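Local coordinates for protein xyloglucan-specific endo-beta-1,4-glucanase (PDB 4W88) that cleaves internal beta-1,4-glucosidic bonds of xyloglucan, a plant cell-wall polysaccharide, as a member of glycoside hydrolase family 5, at residues Thr49-Gly54 with Asp94-Ile99; Val62-His67 with Ala78-Arg83; Ala180-Gly185 with Pro213-Ile218. The protein carries 1 engineered substitution. All coordinates share one frame; numbering follows the deposited sequence.

Contact 1. Residues Thr49-Gly54 with Asp94-Ile99; sequences TVNDRG and DGMYII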
ATOM      1  N   THR A  49      -0.371  19.343   3.634  1.00 18.19           N
ATOM      2  CA  THR A  49      -1.506  19.322   4.546  1.00 20.25           C
ATOM      3  C   THR A  49      -1.587  17.977   5.250  1.00 18.10           C
ATOM      4  O   THR A  49      -1.881  17.888   6.460  1.00 18.35           O
ATOM      5  CB  THR A  49      -2.816  19.611   3.758  1.00 17.89           C
ATOM      6  OG1 THR A  49      -2.705  20.853   3.066  1.00 20.54           O
ATOM      7  CG2 THR A  49      -4.024  19.646   4.628  1.00 24.24           C
ATOM      8  N   VAL A  50      -1.353  16.915   4.474  1.00 19.05           N
ATOM      9  CA  VAL A  50      -1.253  15.555   5.038  1.00 18.01           C
ATOM     10  C   VAL A  50      -0.171  15.485   6.151  1.00 16.57           C
ATOM     11  O   VAL A  50      -0.444  15.067   7.281  1.00 18.57           O
ATOM     12  CB  VAL A  50      -0.970  14.526   3.895  1.00 16.67           C
ATOM     13  CG1 VAL A  50      -0.667  13.135   4.433  1.00 17.39           C
ATOM     14  CG2 VAL A  50      -2.181  14.477   2.936  1.00 20.46           C
ATOM     15  N   ASN A  51       1.041  15.891   5.792  1.00 18.43           N
ATOM     16  CA  ASN A  51       2.164  15.902   6.689  1.00 16.95           C
ATOM     17  C   ASN A  51       1.863  16.725   7.968  1.00 17.05           C
ATOM     18  O   ASN A  51       2.130  16.309   9.115  1.00 18.82           O
ATOM     19  CB  ASN A  51       3.422  16.471   6.022  1.00 20.43           C
ATOM     20  CG  ASN A  51       4.658  16.284   6.877  1.00 16.99           C
ATOM     21  OD1 ASN A  51       4.991  15.155   7.341  1.00 19.85           O
ATOM     22  ND2 ASN A  51       5.369  17.387   7.077  1.00 23.96           N
ATOM     23  N   ASP A  52       1.309  17.903   7.760  1.00 18.20           N
ATOM     24  CA  ASP A  52       1.098  18.828   8.883  1.00 18.41           C
ATOM     25  C   ASP A  52       0.120  18.282   9.919  1.00 20.64           C
ATOM     26  O   ASP A  52       0.196  18.628  11.133  1.00 21.40           O
ATOM     27  CB  ASP A  52       0.587  20.166   8.362  1.00 20.19           C
ATOM     28  CG  ASP A  52       1.640  20.978   7.591  1.00 22.73           C
ATOM     29  OD1 ASP A  52       2.878  20.748   7.730  1.00 27.74           O
ATOM     30  OD2 ASP A  52       1.155  21.934   6.882  1.00 29.00           O
ATOM     31  N   ARG A  53      -0.796  17.417   9.459  1.00 19.42           N
ATOM     32  CA  ARG A  53      -1.870  16.917  10.374  1.00 18.72           C
ATOM     33  C   ARG A  53      -1.267  15.835  11.214  1.00 19.77           C
ATOM     34  O   ARG A  53      -1.856  15.409  12.196  1.00 22.50           O
ATOM     35  CB  ARG A  53      -3.059  16.368   9.553  1.00 19.07           C
ATOM     36  CG  ARG A  53      -4.365  16.111  10.300  1.00 20.46           C
ATOM     37  CD  ARG A  53      -4.970  17.405  10.885  1.00 22.13           C
ATOM     38  NE  ARG A  53      -6.370  17.249  11.203  1.00 24.27           N
ATOM     39  CZ  ARG A  53      -6.811  16.732  12.302  1.00 24.02           C
ATOM     40  NH1 ARG A  53      -5.997  16.283  13.241  1.00 22.75           N
ATOM     41  NH2 ARG A  53      -8.096  16.570  12.431  1.00 27.05           N
ATOM     42  N   GLY A  54      -0.110  15.295  10.813  1.00 18.18           N
ATOM     43  CA  GLY A  54       0.479  14.197  11.547  1.00 19.32           C
ATOM     44  C   GLY A  54       0.762  12.901  10.799  1.00 17.63           C
ATOM     45  O   GLY A  54       1.314  11.951  11.370  1.00 20.31           O
ATOM     46  N   ASP A  94       9.277  17.653   2.159  1.00 16.38           N
ATOM     47  CA  ASP A  94       8.743  17.752   3.501  1.00 17.83           C
ATOM     48  C   ASP A  94       9.361  16.749   4.485  1.00 17.73           C
ATOM     49  O   ASP A  94       8.921  16.615   5.639  1.00 22.00           O
ATOM     50  CB  ASP A  94       7.213  17.602   3.506  1.00 19.45           C
ATOM     51  CG  ASP A  94       6.465  18.721   2.769  1.00 18.76           C
ATOM     52  OD1 ASP A  94       7.100  19.604   2.197  1.00 20.57           O
ATOM     53  OD2 ASP A  94       5.167  18.671   2.789  1.00 21.14           O
ATOM     54  N   GLY A  95      10.330  16.010   4.034  1.00 18.44           N
ATOM     55  CA  GLY A  95      11.048  15.057   4.899  1.00 17.41           C
ATOM     56  C   GLY A  95      10.263  13.834   5.312  1.00 15.44           C
ATOM     57  O   GLY A  95      10.508  13.206   6.378  1.00 17.37           O
HETATM   58  N   MSE A  96       9.320  13.479   4.462  1.00 17.38           N
HETATM   59  CA  MSE A  96       8.368  12.380   4.745  1.00 19.04           C
HETATM   60  C   MSE A  96       8.957  11.017   4.407  1.00 17.05           C
HETATM   61  O   MSE A  96       9.882  10.904   3.589  1.00 17.83           O
HETATM   62  CB  MSE A  96       7.084  12.583   3.944  1.00 17.84           C
HETATM   63  CG  MSE A  96       6.347  13.829   4.376  1.00 19.76           C
HETATM   64 SE   MSE A  96       4.773  14.152   3.259  1.00 19.27          SE
HETATM   65  CE  MSE A  96       3.525  12.967   4.121  1.00 19.76           C
ATOM     66  N   TYR A  97       8.437   9.987   5.110  1.00 17.51           N
ATOM     67  CA  TYR A  97       8.617   8.593   4.729  1.00 17.05           C
ATOM     68  C   TYR A  97       7.656   8.325   3.582  1.00 13.89           C
ATOM     69  O   TYR A  97       6.505   8.784   3.607  1.00 17.34           O
ATOM     70  CB  TYR A  97       8.422   7.671   5.946  1.00 16.69           C
ATOM     71  CG  TYR A  97       9.521   7.919   6.965  1.00 18.67           C
ATOM     72  CD1 TYR A  97       9.454   8.987   7.909  1.00 21.89           C
ATOM     73  CD2 TYR A  97      10.676   7.200   6.885  1.00 20.72           C
ATOM     74  CE1 TYR A  97      10.537   9.265   8.711  1.00 24.16           C
ATOM     75  CE2 TYR A  97      11.740   7.429   7.717  1.00 22.91           C
ATOM     76  CZ  TYR A  97      11.685   8.453   8.606  1.00 22.40           C
ATOM     77  OH  TYR A  97      12.831   8.673   9.352  1.00 28.68           O
ATOM     78  N   ILE A  98       8.094   7.518   2.623  1.00 15.38           N
ATOM     79  CA  ILE A  98       7.378   7.382   1.370  1.00 15.43           C
ATOM     80  C   ILE A  98       7.331   5.926   0.937  1.00 15.24           C
ATOM     81  O   ILE A  98       8.390   5.260   0.974  1.00 16.27           O
ATOM     82  CB  ILE A  98       8.033   8.201   0.234  1.00 13.78           C
ATOM     83  CG1 ILE A  98       8.248   9.640   0.687  1.00 17.18           C
ATOM     84  CG2 ILE A  98       7.178   8.134  -1.038  1.00 18.28           C
ATOM     85  CD1 ILE A  98       9.219  10.435  -0.176  1.00 18.95           C
ATOM     86  N   ILE A  99       6.202   5.492   0.437  1.00 14.98           N
ATOM     87  CA  ILE A  99       6.143   4.248  -0.298  1.00 14.62           C
ATOM     88  C   ILE A  99       5.670   4.510  -1.688  1.00 14.66           C
ATOM     89  O   ILE A  99       4.623   5.067  -1.881  1.00 16.76           O
ATOM     90  CB  ILE A  99       5.232   3.188   0.370  1.00 15.28           C
ATOM     91  CG1 ILE A  99       5.729   2.823   1.774  1.00 17.34           C
ATOM     92  CG2 ILE A  99       5.018   1.993  -0.538  1.00 17.36           C
ATOM     93  CD1 ILE A  99       4.716   1.935   2.533  1.00 16.96           C
TER
HETATM   94  O   HOH W   1       4.514  19.848   5.920  1.00 24.31           O
HETATM   95  O   HOH W   2       7.667  14.821   7.834  1.00 29.42           O
HETATM   96  O   HOH W   3       8.227  18.035   7.873  1.00 39.26           O
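The carboxamide of Asn51 and the carboxylate of Asp94 lie with their planes 37° apart and exchange no direct bond; waters link the amide mainly to the Asp94 carbonyl. Asn51 ND2 stops 3.9 Å from Asp94 O and gives its protons to two waters, at 2.9 and 3.0 Å. The first also donates to Asp52 OD1 and weakly to Asp94 OD2, while the second donates to Asp94 O. A third joins Asn51 OD1, 2.7 Å away, to that same carbonyl. With CG anti to the backbone N (chi1 -171°), the amide reaches off helix 44-53 alongside Met96, a selenomethionine. Asn51 OD1 lies 3.5 Å from Met96 CG, and Asn51 CB sits 3.9 Å from Met96 SE. A bend at chi3 (82°) brings the methyl CE toward Val50 CG1, 4.2 Å away, an apolar touch beside the hydrated one. Gly54 and Gly95, each at positive phi in a Schellman motif, close helices 44-53 and 78-92 of the beta/alpha barrel. A flexible, unbranched apolar chain, here a selenoether, suits the buried side; an amide that both donates and accepts suits the hydrated edge, where the first water, only weakly bonded to Asp94, may ease the like charges of Asp52 and Asp94.

Contact 2. Residues Val62-His67 with Ala78-Arg83; sequences VTFANH and ADWLAR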
ATOM      1  N   VAL A  62       0.691   3.878  -7.737  1.00 14.66           N
ATOM      2  CA  VAL A  62       0.865   4.241  -9.129  1.00 13.06           C
ATOM      3  C   VAL A  62       0.535   3.039 -10.027  1.00 13.32           C
ATOM      4  O   VAL A  62       1.067   1.952  -9.810  1.00 14.47           O
ATOM      5  CB  VAL A  62       2.273   4.685  -9.461  1.00 16.52           C
ATOM      6  CG1 VAL A  62       2.362   5.155 -10.881  1.00 15.10           C
ATOM      7  CG2 VAL A  62       2.728   5.820  -8.554  1.00 14.40           C
ATOM      8  N   THR A  63      -0.292   3.247 -11.044  1.00 14.63           N
ATOM      9  CA  THR A  63      -0.541   2.190 -12.013  1.00 15.45           C
ATOM     10  C   THR A  63       0.231   2.581 -13.249  1.00 16.20           C
ATOM     11  O   THR A  63       0.006   3.646 -13.859  1.00 16.89           O
ATOM     12  CB  THR A  63      -2.072   2.017 -12.367  1.00 15.47           C
ATOM     13  OG1 THR A  63      -2.770   1.750 -11.112  1.00 15.32           O
ATOM     14  CG2 THR A  63      -2.250   0.852 -13.315  1.00 16.26           C
ATOM     15  N   PHE A  64       1.116   1.681 -13.658  1.00 16.49           N
ATOM     16  CA  PHE A  64       2.012   1.993 -14.784  1.00 14.06           C
ATOM     17  C   PHE A  64       1.518   1.475 -16.117  1.00 16.71           C
ATOM     18  O   PHE A  64       1.864   2.038 -17.139  1.00 16.04           O
ATOM     19  CB  PHE A  64       3.370   1.381 -14.477  1.00 14.90           C
ATOM     20  CG  PHE A  64       4.077   2.127 -13.398  1.00 16.61           C
ATOM     21  CD1 PHE A  64       4.805   3.292 -13.729  1.00 15.42           C
ATOM     22  CD2 PHE A  64       3.998   1.730 -12.081  1.00 15.90           C
ATOM     23  CE1 PHE A  64       5.447   4.008 -12.718  1.00 15.25           C
ATOM     24  CE2 PHE A  64       4.643   2.510 -11.069  1.00 15.47           C
ATOM     25  CZ  PHE A  64       5.343   3.676 -11.402  1.00 16.82           C
ATOM     26  N   ALA A  65       0.730   0.384 -16.087  1.00 16.40           N
ATOM     27  CA  ALA A  65       0.380  -0.347 -17.279  1.00 15.84           C
ATOM     28  C   ALA A  65       0.151   0.514 -18.558  1.00 16.83           C
ATOM     29  O   ALA A  65       0.788   0.269 -19.613  1.00 17.93           O
ATOM     30  CB  ALA A  65      -0.834  -1.252 -17.041  1.00 22.00           C
ATOM     31  N   ASN A  66      -0.824   1.420 -18.501  1.00 18.03           N
ATOM     32  CA  ASN A  66      -1.131   2.188 -19.702  1.00 16.40           C
ATOM     33  C   ASN A  66      -0.045   3.200 -20.153  1.00 17.04           C
ATOM     34  O   ASN A  66      -0.114   3.736 -21.282  1.00 19.76           O
ATOM     35  CB  ASN A  66      -2.406   2.942 -19.508  1.00 20.22           C
ATOM     36  CG  ASN A  66      -3.591   2.044 -19.427  1.00 21.26           C
ATOM     37  OD1 ASN A  66      -3.597   0.906 -19.917  1.00 22.40           O
ATOM     38  ND2 ASN A  66      -4.616   2.530 -18.789  1.00 25.78           N
ATOM     39  N   HIS A  67       0.972   3.356 -19.326  1.00 17.93           N
ATOM     40  CA  HIS A  67       2.098   4.272 -19.608  1.00 15.10           C
ATOM     41  C   HIS A  67       3.317   3.514 -20.094  1.00 19.01           C
ATOM     42  O   HIS A  67       4.369   4.092 -20.254  1.00 19.63           O
ATOM     43  CB  HIS A  67       2.441   5.102 -18.361  1.00 15.56           C
ATOM     44  CG  HIS A  67       1.259   5.774 -17.734  1.00 18.10           C
ATOM     45  ND1 HIS A  67       0.671   6.937 -18.223  1.00 17.76           N
ATOM     46  CD2 HIS A  67       0.438   5.331 -16.763  1.00 16.89           C
ATOM     47  CE1 HIS A  67      -0.424   7.190 -17.511  1.00 17.57           C
ATOM     48  NE2 HIS A  67      -0.575   6.239 -16.613  1.00 17.08           N
ATOM     49  N   ALA A  78       8.193   8.875 -20.693  1.00 19.23           N
ATOM     50  CA  ALA A  78       8.971   9.869 -19.963  1.00 21.24           C
ATOM     51  C   ALA A  78       8.119  10.838 -19.189  1.00 17.56           C
ATOM     52  O   ALA A  78       8.515  11.231 -18.054  1.00 19.53           O
ATOM     53  CB  ALA A  78       9.895  10.638 -20.900  1.00 25.20           C
ATOM     54  N   ASP A  79       6.998  11.292 -19.754  1.00 20.21           N
ATOM     55  CA  ASP A  79       6.175  12.269 -19.086  1.00 19.64           C
ATOM     56  C   ASP A  79       5.561  11.705 -17.781  1.00 19.01           C
ATOM     57  O   ASP A  79       5.420  12.389 -16.760  1.00 19.49           O
ATOM     58  CB  ASP A  79       5.073  12.743 -20.025  1.00 22.04           C
ATOM     59  CG  ASP A  79       4.127  11.550 -20.605  1.00 39.19           C
ATOM     60  OD1 ASP A  79       4.330  10.342 -20.666  1.00 41.75           O
ATOM     61  OD2 ASP A  79       3.056  11.859 -21.117  1.00 54.33           O
ATOM     62  N   TRP A  80       5.168  10.431 -17.831  1.00 16.75           N
ATOM     63  CA  TRP A  80       4.617   9.753 -16.689  1.00 17.76           C
ATOM     64  C   TRP A  80       5.671   9.533 -15.603  1.00 16.11           C
ATOM     65  O   TRP A  80       5.410   9.873 -14.405  1.00 16.60           O
ATOM     66  CB  TRP A  80       3.978   8.429 -17.053  1.00 15.90           C
ATOM     67  CG  TRP A  80       3.303   7.759 -15.936  1.00 17.40           C
ATOM     68  CD1 TRP A  80       3.654   6.606 -15.318  1.00 17.73           C
ATOM     69  CD2 TRP A  80       2.098   8.194 -15.310  1.00 16.25           C
ATOM     70  NE1 TRP A  80       2.729   6.298 -14.350  1.00 16.60           N
ATOM     71  CE2 TRP A  80       1.775   7.270 -14.333  1.00 15.18           C
ATOM     72  CE3 TRP A  80       1.265   9.307 -15.498  1.00 14.77           C
ATOM     73  CZ2 TRP A  80       0.637   7.393 -13.531  1.00 15.50           C
ATOM     74  CZ3 TRP A  80       0.123   9.432 -14.757  1.00 17.36           C
ATOM     75  CH2 TRP A  80      -0.207   8.454 -13.790  1.00 20.16           C
ATOM     76  N   LEU A  81       6.847   9.037 -15.993  1.00 17.29           N
ATOM     77  CA  LEU A  81       7.885   8.922 -15.008  1.00 16.40           C
ATOM     78  C   LEU A  81       8.246  10.277 -14.345  1.00 15.70           C
ATOM     79  O   LEU A  81       8.417  10.323 -13.102  1.00 16.92           O
ATOM     80  CB  LEU A  81       9.136   8.332 -15.654  1.00 18.55           C
ATOM     81  CG  LEU A  81      10.314   8.073 -14.708  1.00 20.06           C
ATOM     82  CD1 LEU A  81       9.949   7.138 -13.615  1.00 21.45           C
ATOM     83  CD2 LEU A  81      11.441   7.424 -15.487  1.00 25.14           C
ATOM     84  N   ALA A  82       8.317  11.348 -15.125  1.00 17.16           N
ATOM     85  CA  ALA A  82       8.546  12.692 -14.600  1.00 16.97           C
ATOM     86  C   ALA A  82       7.488  13.127 -13.601  1.00 15.60           C
ATOM     87  O   ALA A  82       7.812  13.666 -12.547  1.00 19.90           O
ATOM     88  CB  ALA A  82       8.738  13.696 -15.686  1.00 20.03           C
ATOM     89  N   ARG A  83       6.229  12.818 -13.895  1.00 17.25           N
ATOM     90  CA  ARG A  83       5.153  13.192 -12.987  1.00 16.53           C
ATOM     91  C   ARG A  83       5.171  12.429 -11.699  1.00 16.32           C
ATOM     92  O   ARG A  83       5.008  13.007 -10.644  1.00 17.85           O
ATOM     93  CB  ARG A  83       3.797  13.076 -13.685  1.00 17.34           C
ATOM     94  CG  ARG A  83       2.637  13.482 -12.822  1.00 17.35           C
ATOM     95  CD  ARG A  83       2.793  14.902 -12.263  1.00 17.95           C
ATOM     96  NE  ARG A  83       1.678  15.183 -11.395  1.00 18.54           N
ATOM     97  CZ  ARG A  83       1.690  16.103 -10.424  1.00 18.05           C
ATOM     98  NH1 ARG A  83       2.735  16.883 -10.233  1.00 19.86           N
ATOM     99  NH2 ARG A  83       0.677  16.199  -9.604  1.00 17.02           N
TER
HETATM  100  O   HOH W   4       2.034   8.461 -20.067  1.00 23.42           O
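Trp80 stacks on His67, while Asp79 just before it, in the first turn of helix 78-92, reaches that ring only through a water, which donates to Asp79 OD1 (also bonded to Ser77 OG) and lies 2.8 Å from His67 ND1, in the imidazole plane. Trp80 CG is anti to the backbone N (chi1 -175°), which swings the indole out from the helix against the face of the His67 ring. The two rings form a face-to-face stack, planes 1° apart, with the imidazole centroid 3.5 Å from that of the five-membered ring and His67 NE2 over the middle of the indole. His67 CB adds a CH-pi contact to the same pyrrole ring. At the indole edge, in its plane, sits Phe64 CD1, 3.7 Å from Trp80 NE1; their planes are 85° apart. Val62 CG1 reaches Trp80 NE1 at 3.7 Å and lies over one face of the Phe64 ring, off its centre. Phe64, His67 and Trp80 form an aromatic cluster that closes helix 78-92 against the loop after barrel strand 57-60. Wide flat surfaces suit this buried place, since dispersion needs no exact polar partners, while the imidazole can offer its face to tryptophan and ND1 to water.

Contact 3. Residues Ala180-Gly185 with Pro213-Ile218; sequences AVRATG and PSDPNI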
ATOM      1  N   ALA A 180      15.809  -7.083  -9.236  1.00 18.48           N
ATOM      2  CA  ALA A 180      15.856  -6.044 -10.199  1.00 19.46           C
ATOM      3  C   ALA A 180      16.302  -4.755  -9.531  1.00 18.40           C
ATOM      4  O   ALA A 180      17.090  -3.980 -10.100  1.00 18.76           O
ATOM      5  CB  ALA A 180      14.526  -5.862 -10.861  1.00 18.48           C
ATOM      6  N   VAL A 181      15.760  -4.494  -8.363  1.00 17.45           N
ATOM      7  CA  VAL A 181      16.090  -3.239  -7.661  1.00 18.92           C
ATOM      8  C   VAL A 181      17.520  -3.255  -7.130  1.00 16.55           C
ATOM      9  O   VAL A 181      18.282  -2.320  -7.372  1.00 16.91           O
ATOM     10  CB  VAL A 181      15.126  -2.964  -6.508  1.00 16.28           C
ATOM     11  CG1 VAL A 181      15.531  -1.740  -5.698  1.00 17.54           C
ATOM     12  CG2 VAL A 181      13.675  -2.769  -6.980  1.00 17.20           C
ATOM     13  N   ARG A 182      17.920  -4.349  -6.470  1.00 16.36           N
ATOM     14  CA  ARG A 182      19.285  -4.417  -5.983  1.00 16.90           C
ATOM     15  C   ARG A 182      20.367  -4.327  -7.075  1.00 17.04           C
ATOM     16  O   ARG A 182      21.441  -3.719  -6.860  1.00 17.71           O
ATOM     17  CB  ARG A 182      19.514  -5.706  -5.159  1.00 18.45           C
ATOM     18  CG  ARG A 182      18.590  -5.836  -3.941  1.00 20.08           C
ATOM     19  CD  ARG A 182      18.796  -4.764  -2.909  1.00 20.33           C
ATOM     20  NE  ARG A 182      18.027  -5.071  -1.675  1.00 20.00           N
ATOM     21  CZ  ARG A 182      17.384  -4.176  -0.964  1.00 19.30           C
ATOM     22  NH1 ARG A 182      17.306  -2.902  -1.326  1.00 18.45           N
ATOM     23  NH2 ARG A 182      16.715  -4.565   0.079  1.00 18.22           N
ATOM     24  N   ALA A 183      20.059  -4.876  -8.257  1.00 17.92           N
ATOM     25  CA  ALA A 183      20.983  -4.828  -9.341  1.00 18.54           C
ATOM     26  C   ALA A 183      21.215  -3.404  -9.870  1.00 16.50           C
ATOM     27  O   ALA A 183      22.218  -3.194 -10.599  1.00 17.69           O
ATOM     28  CB  ALA A 183      20.491  -5.705 -10.472  1.00 19.68           C
ATOM     29  N   THR A 184      20.415  -2.422  -9.455  1.00 19.34           N
ATOM     30  CA  THR A 184      20.671  -1.058  -9.917  1.00 18.43           C
ATOM     31  C   THR A 184      21.623  -0.302  -9.005  1.00 17.22           C
ATOM     32  O   THR A 184      22.151   0.731  -9.398  1.00 19.86           O
ATOM     33  CB  THR A 184      19.414  -0.206 -10.050  1.00 17.12           C
ATOM     34  OG1 THR A 184      18.796  -0.021  -8.749  1.00 18.51           O
ATOM     35  CG2 THR A 184      18.465  -0.911 -10.998  1.00 18.47           C
ATOM     36  N   GLY A 185      21.948  -0.873  -7.850  1.00 16.61           N
ATOM     37  CA  GLY A 185      22.946  -0.257  -7.000  1.00 19.11           C
ATOM     38  C   GLY A 185      22.557   1.085  -6.394  1.00 17.29           C
ATOM     39  O   GLY A 185      21.390   1.390  -6.189  1.00 17.69           O
ATOM     40  N   PRO A 213      12.654 -13.542   2.126  1.00 29.14           N
ATOM     41  CA  PRO A 213      13.982 -13.355   1.566  1.00 30.14           C
ATOM     42  C   PRO A 213      15.099 -13.268   2.591  1.00 26.06           C
ATOM     43  O   PRO A 213      14.917 -12.726   3.686  1.00 27.07           O
ATOM     44  CB  PRO A 213      13.861 -11.999   0.887  1.00 28.48           C
ATOM     45  CG  PRO A 213      12.400 -11.830   0.624  1.00 33.42           C
ATOM     46  CD  PRO A 213      11.790 -12.393   1.823  1.00 28.87           C
ATOM     47  N   SER A 214      16.268 -13.797   2.220  1.00 30.23           N
ATOM     48  CA  SER A 214      17.438 -13.605   3.066  1.00 31.47           C
ATOM     49  C   SER A 214      17.914 -12.125   3.070  1.00 27.99           C
ATOM     50  O   SER A 214      18.669 -11.694   3.986  1.00 28.46           O
ATOM     51  CB  SER A 214      18.542 -14.614   2.703  1.00 46.42           C
ATOM     52  OG  SER A 214      18.869 -14.380   1.343  1.00 50.35           O
ATOM     53  N   ASP A 215      17.504 -11.307   2.104  1.00 24.80           N
ATOM     54  CA  ASP A 215      17.898  -9.880   2.086  1.00 24.67           C
ATOM     55  C   ASP A 215      17.420  -9.255   3.405  1.00 22.91           C
ATOM     56  O   ASP A 215      16.259  -9.382   3.770  1.00 24.65           O
ATOM     57  CB  ASP A 215      17.241  -9.241   0.888  1.00 23.89           C
ATOM     58  CG  ASP A 215      17.651  -7.828   0.635  1.00 23.42           C
ATOM     59  OD1 ASP A 215      17.548  -6.979   1.527  1.00 25.03           O
ATOM     60  OD2 ASP A 215      17.955  -7.555  -0.528  1.00 25.99           O
ATOM     61  N   PRO A 216      18.328  -8.581   4.104  1.00 24.31           N
ATOM     62  CA  PRO A 216      17.976  -8.061   5.461  1.00 23.75           C
ATOM     63  C   PRO A 216      17.190  -6.766   5.441  1.00 21.94           C
ATOM     64  O   PRO A 216      16.737  -6.308   6.495  1.00 25.23           O
ATOM     65  CB  PRO A 216      19.345  -7.829   6.095  1.00 25.04           C
ATOM     66  CG  PRO A 216      20.249  -7.556   4.914  1.00 26.99           C
ATOM     67  CD  PRO A 216      19.752  -8.378   3.763  1.00 29.65           C
ATOM     68  N   ASN A 217      17.056  -6.185   4.241  1.00 20.88           N
ATOM     69  CA  ASN A 217      16.390  -4.893   4.051  1.00 17.58           C
ATOM     70  C   ASN A 217      15.044  -4.985   3.350  1.00 18.75           C
ATOM     71  O   ASN A 217      14.733  -4.186   2.446  1.00 18.97           O
ATOM     72  CB  ASN A 217      17.318  -3.880   3.382  1.00 20.30           C
ATOM     73  CG  ASN A 217      18.474  -3.521   4.297  1.00 22.60           C
ATOM     74  OD1 ASN A 217      18.287  -3.089   5.399  1.00 23.96           O
ATOM     75  ND2 ASN A 217      19.670  -3.706   3.831  1.00 24.32           N
ATOM     76  N   ILE A 218      14.228  -5.891   3.880  1.00 22.90           N
ATOM     77  CA  ILE A 218      12.889  -6.064   3.396  1.00 21.10           C
ATOM     78  C   ILE A 218      11.864  -5.921   4.493  1.00 18.52           C
ATOM     79  O   ILE A 218      12.160  -5.993   5.708  1.00 19.34           O
ATOM     80  CB  ILE A 218      12.719  -7.395   2.640  1.00 19.52           C
ATOM     81  CG1 ILE A 218      12.858  -8.603   3.564  1.00 23.44           C
ATOM     82  CG2 ILE A 218      13.673  -7.459   1.495  1.00 22.60           C
ATOM     83  CD1 ILE A 218      11.591  -8.970   4.331  1.00 29.70           C
TER
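Arg182 and Asp215 make the nearest backbone approach, 9.8 Å between their CA atoms, so that the long arginine side chain has to span most of the gap between the end region of helix 164-182, with its type I turn Arg182-Gly185, and the loop 213-218. The arginine chain bends at chi2 (-64°) and presents one edge of its guanidinium to the carboxylate, side-on. Arg182 NE donates to Asp215 OD2 over 2.7 Å, nearly straight at 169°, in the guanidinium plane and on the syn lone pair. Arg182 NH2 donates to Asp215 OD1 at 2.9 Å, less straight and 29° out of the carboxylate plane, giving a two-pronged salt bridge. The same OD1 takes the backbone N of Asn217, 2.9 Å away, and so closes an Asx turn that leads the chain into barrel strand 218-223; aspartate suits this spot because one carboxylate can serve both the turn and the arginine. With an alanine here, which has no carboxylate, the Arg182 guanidinium would probably be left without its counter-charge and the Asn217 N-H without its acceptor in the Asx turn. Arginine suits its own place because its long chain and several N-H groups reach carboxylate and backbone carbonyls together: Arg182 NH2 also bonds weakly to Asn217 O at 3.1 Å, while Arg182 NH1 donates to the carbonyls of Asn188 and Arg191, before strand 193-196.

Contacts 1 and 2 deal with opposite ends of helix 78-92: 62-67 packs on its first turn, whereas 94-99 leaves its C-terminal end for strand 97-101, and contact 2 is nested in the loop that contact 1 closes. Contact 3 lies further along the chain, about 26 Å from contact 1 and 23 Å from contact 2 between centres. In both contacts 1 and 3 the C-terminal turn of a barrel helix meets chain entering a strand, the side usually remote from the active site in such barrels; both are partly buried, but contact 1 mixes water-mediated polar links with apolar packing, while contact 3 rests on direct charge. Contact 2 follows a strand's C-terminal end, is buried, and relies on aromatic surfaces.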